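PDB 4PHX: protein AggB from Escherichia coli, which is a minor subunit of type I aggregative adherence fimbriae, which probably contributes to attachment of enteroaggregative bacteria to host surfaces. Local coordinates for residues Ile66-Trp71 / Gly81-Gln85. Residue numbers count along the deposited sequence, not the author numbering.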
ATOM      1  N   ILE B  66       3.299 -20.835  -8.455  1.00 41.10           N
ATOM      2  CA  ILE B  66       3.455 -21.969  -7.571  1.00 39.41           C
ATOM      3  C   ILE B  66       4.694 -21.856  -6.691  1.00 33.90           C
ATOM      4  O   ILE B  66       5.740 -21.388  -7.109  1.00 33.04           O
ATOM      5  CB  ILE B  66       3.478 -23.291  -8.366  1.00 35.06           C
ATOM      6  CG1 ILE B  66       3.317 -24.484  -7.424  1.00 34.68           C
ATOM      7  CG2 ILE B  66       4.760 -23.381  -9.206  1.00 31.69           C
ATOM      8  CD1 ILE B  66       3.153 -25.838  -8.136  1.00 36.14           C
ATOM      9  N   GLY B  67       4.556 -22.314  -5.460  1.00 36.57           N
ATOM     10  CA  GLY B  67       5.680 -22.375  -4.546  1.00 39.77           C
ATOM     11  C   GLY B  67       5.288 -21.783  -3.211  1.00 38.68           C
ATOM     12  O   GLY B  67       4.506 -22.374  -2.479  1.00 36.82           O
ATOM     13  N   GLY B  68       5.798 -20.589  -2.922  1.00 42.25           N
ATOM     14  CA  GLY B  68       5.510 -19.919  -1.666  1.00 42.80           C
ATOM     15  C   GLY B  68       6.717 -19.955  -0.759  1.00 46.18           C
ATOM     16  O   GLY B  68       7.809 -20.346  -1.191  1.00 48.40           O
ATOM     17  N   GLY B  69       6.513 -19.572   0.501  1.00 53.81           N
ATOM     18  CA  GLY B  69       7.563 -19.560   1.512  1.00 48.88           C
ATOM     19  C   GLY B  69       8.598 -20.676   1.456  1.00 48.63           C
ATOM     20  O   GLY B  69       8.304 -21.827   1.768  1.00 54.21           O
ATOM     21  N   GLY B  70       9.812 -20.325   1.045  1.00 44.60           N
ATOM     22  CA  GLY B  70      10.914 -21.256   1.038  1.00 42.19           C
ATOM     23  C   GLY B  70      11.098 -21.994  -0.275  1.00 46.33           C
ATOM     24  O   GLY B  70      11.851 -22.966  -0.328  1.00 44.94           O
ATOM     25  N   TRP B  71      10.417 -21.541  -1.327  1.00 46.56           N
ATOM     26  CA  TRP B  71      10.530 -22.145  -2.654  1.00 39.26           C
ATOM     27  C   TRP B  71      11.209 -21.122  -3.551  1.00 45.92           C
ATOM     28  O   TRP B  71      10.746 -19.995  -3.673  1.00 54.96           O
ATOM     29  CB  TRP B  71       9.143 -22.531  -3.224  1.00 38.41           C
ATOM     30  CG  TRP B  71       8.369 -23.630  -2.463  1.00 39.43           C
ATOM     31  CD1 TRP B  71       7.420 -23.448  -1.493  1.00 39.38           C
ATOM     32  CD2 TRP B  71       8.488 -25.052  -2.633  1.00 39.76           C
ATOM     33  NE1 TRP B  71       6.949 -24.657  -1.050  1.00 31.23           N
ATOM     34  CE2 TRP B  71       7.599 -25.659  -1.719  1.00 38.02           C
ATOM     35  CE3 TRP B  71       9.273 -25.871  -3.457  1.00 37.43           C
ATOM     36  CZ2 TRP B  71       7.467 -27.049  -1.613  1.00 34.53           C
ATOM     37  CZ3 TRP B  71       9.152 -27.244  -3.338  1.00 39.11           C
ATOM     38  CH2 TRP B  71       8.246 -27.820  -2.432  1.00 33.86           C
ATOM     39  N   GLY B  81      10.874 -24.979 -12.705  1.00 47.25           N
ATOM     40  CA  GLY B  81       9.947 -25.175 -11.603  1.00 41.07           C
ATOM     41  C   GLY B  81      10.407 -24.394 -10.394  1.00 42.14           C
ATOM     42  O   GLY B  81      11.241 -23.511 -10.512  1.00 46.54           O
ATOM     43  N   VAL B  82       9.872 -24.701  -9.222  1.00 41.40           N
ATOM     44  CA  VAL B  82      10.404 -24.092  -8.012  1.00 47.09           C
ATOM     45  C   VAL B  82      10.953 -25.204  -7.126  1.00 47.14           C
ATOM     46  O   VAL B  82      10.503 -26.340  -7.217  1.00 43.52           O
ATOM     47  CB  VAL B  82       9.378 -23.195  -7.273  1.00 45.40           C
ATOM     48  CG1 VAL B  82       8.884 -22.073  -8.194  1.00 39.86           C
ATOM     49  CG2 VAL B  82       8.209 -24.011  -6.782  1.00 43.28           C
ATOM     50  N   TYR B  83      11.939 -24.867  -6.297  1.00 45.42           N
ATOM     51  CA  TYR B  83      12.727 -25.854  -5.570  1.00 43.56           C
ATOM     52  C   TYR B  83      12.935 -25.439  -4.111  1.00 47.17           C
ATOM     53  O   TYR B  83      12.687 -24.290  -3.735  1.00 46.39           O
ATOM     54  CB  TYR B  83      14.093 -26.074  -6.252  1.00 46.79           C
ATOM     55  CG  TYR B  83      15.291 -25.764  -5.364  1.00 48.22           C
ATOM     56  CD1 TYR B  83      15.964 -26.776  -4.686  1.00 44.54           C
ATOM     57  CD2 TYR B  83      15.740 -24.460  -5.194  1.00 53.74           C
ATOM     58  CE1 TYR B  83      17.040 -26.499  -3.860  1.00 50.72           C
ATOM     59  CE2 TYR B  83      16.832 -24.178  -4.371  1.00 50.92           C
ATOM     60  CZ  TYR B  83      17.473 -25.201  -3.708  1.00 53.67           C
ATOM     61  OH  TYR B  83      18.548 -24.924  -2.884  1.00 60.67           O
ATOM     62  N   ARG B  84      13.408 -26.392  -3.313  1.00 44.40           N
ATOM     63  CA  ARG B  84      13.603 -26.234  -1.885  1.00 45.06           C
ATOM     64  C   ARG B  84      14.588 -27.322  -1.428  1.00 50.18           C
ATOM     65  O   ARG B  84      14.416 -28.498  -1.769  1.00 45.08           O
ATOM     66  CB  ARG B  84      12.261 -26.443  -1.224  1.00 39.41           C
ATOM     67  CG  ARG B  84      12.258 -26.336   0.230  1.00 47.00           C
ATOM     68  CD  ARG B  84      10.891 -26.689   0.744  1.00 43.38           C
ATOM     69  NE  ARG B  84      10.693 -26.067   2.045  1.00 50.04           N
ATOM     70  CZ  ARG B  84      10.009 -24.943   2.230  1.00 53.80           C
ATOM     71  NH1 ARG B  84       9.427 -24.336   1.195  1.00 46.59           N
ATOM     72  NH2 ARG B  84       9.884 -24.442   3.453  1.00 55.66           N
ATOM     73  N   GLN B  85      15.632 -26.935  -0.694  1.00 50.11           N
ATOM     74  CA  GLN B  85      16.594 -27.902  -0.163  1.00 49.59           C
ATOM     75  C   GLN B  85      15.967 -28.543   1.041  1.00 49.56           C
ATOM     76  O   GLN B  85      15.049 -27.972   1.629  1.00 49.63           O
ATOM     77  CB  GLN B  85      17.908 -27.225   0.246  1.00 53.52           C
ATOM     78  CG  GLN B  85      19.010 -28.165   0.788  1.00 55.87           C
ATOM     79  CD  GLN B  85      20.026 -28.582  -0.274  1.00 65.08           C
ATOM     80  OE1 GLN B  85      20.680 -27.738  -0.896  1.00 67.38           O
ATOM     81  NE2 GLN B  85      20.161 -29.892  -0.485  1.00 69.62           N
TER
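After strand 61-67 ends, a type II beta turn from Gly-68 to Trp-71, closed by Trp-71 N to Gly-68 O at 2.9 Å, brings the chain beside strand 82-85, where the CA atoms of Trp-71 and Arg-84 lie 5.2 Å apart. Trp-71 CA makes a CH···O contact with Tyr-83 O (3.2 Å, 143° at the hydrogen). Positive phi at Gly-67, Gly-68 and Gly-70 suits glycine; a CB on Gly-70 would also clash with Arg-84 NH1. Arg-84 NH1 donates a hydrogen bond to Gly-69 O (2.8 Å, N-H···O angle 168°), tying the turn to the strand. Arg-84 also covers one face of the Trp-71 indole: CZ lies 4.7 Å from the five-membered ring centroid, 18° off the normal (cation-pi), and CB 4.1 Å from the six-membered one (CH-pi). Val-82 CG2 packs 4.0 Å from Trp-71 CE3 and 4.3 Å from Ile-66 CG2. The chain thus crosses between the two sheets of the Ig-like sandwich: Gly-67 pairs with Asp-94 in one, Val-82 with Ile-37 in the other, and Trp-71 NE1 hydrogen-bonds Ile-92 O on strand 90-97.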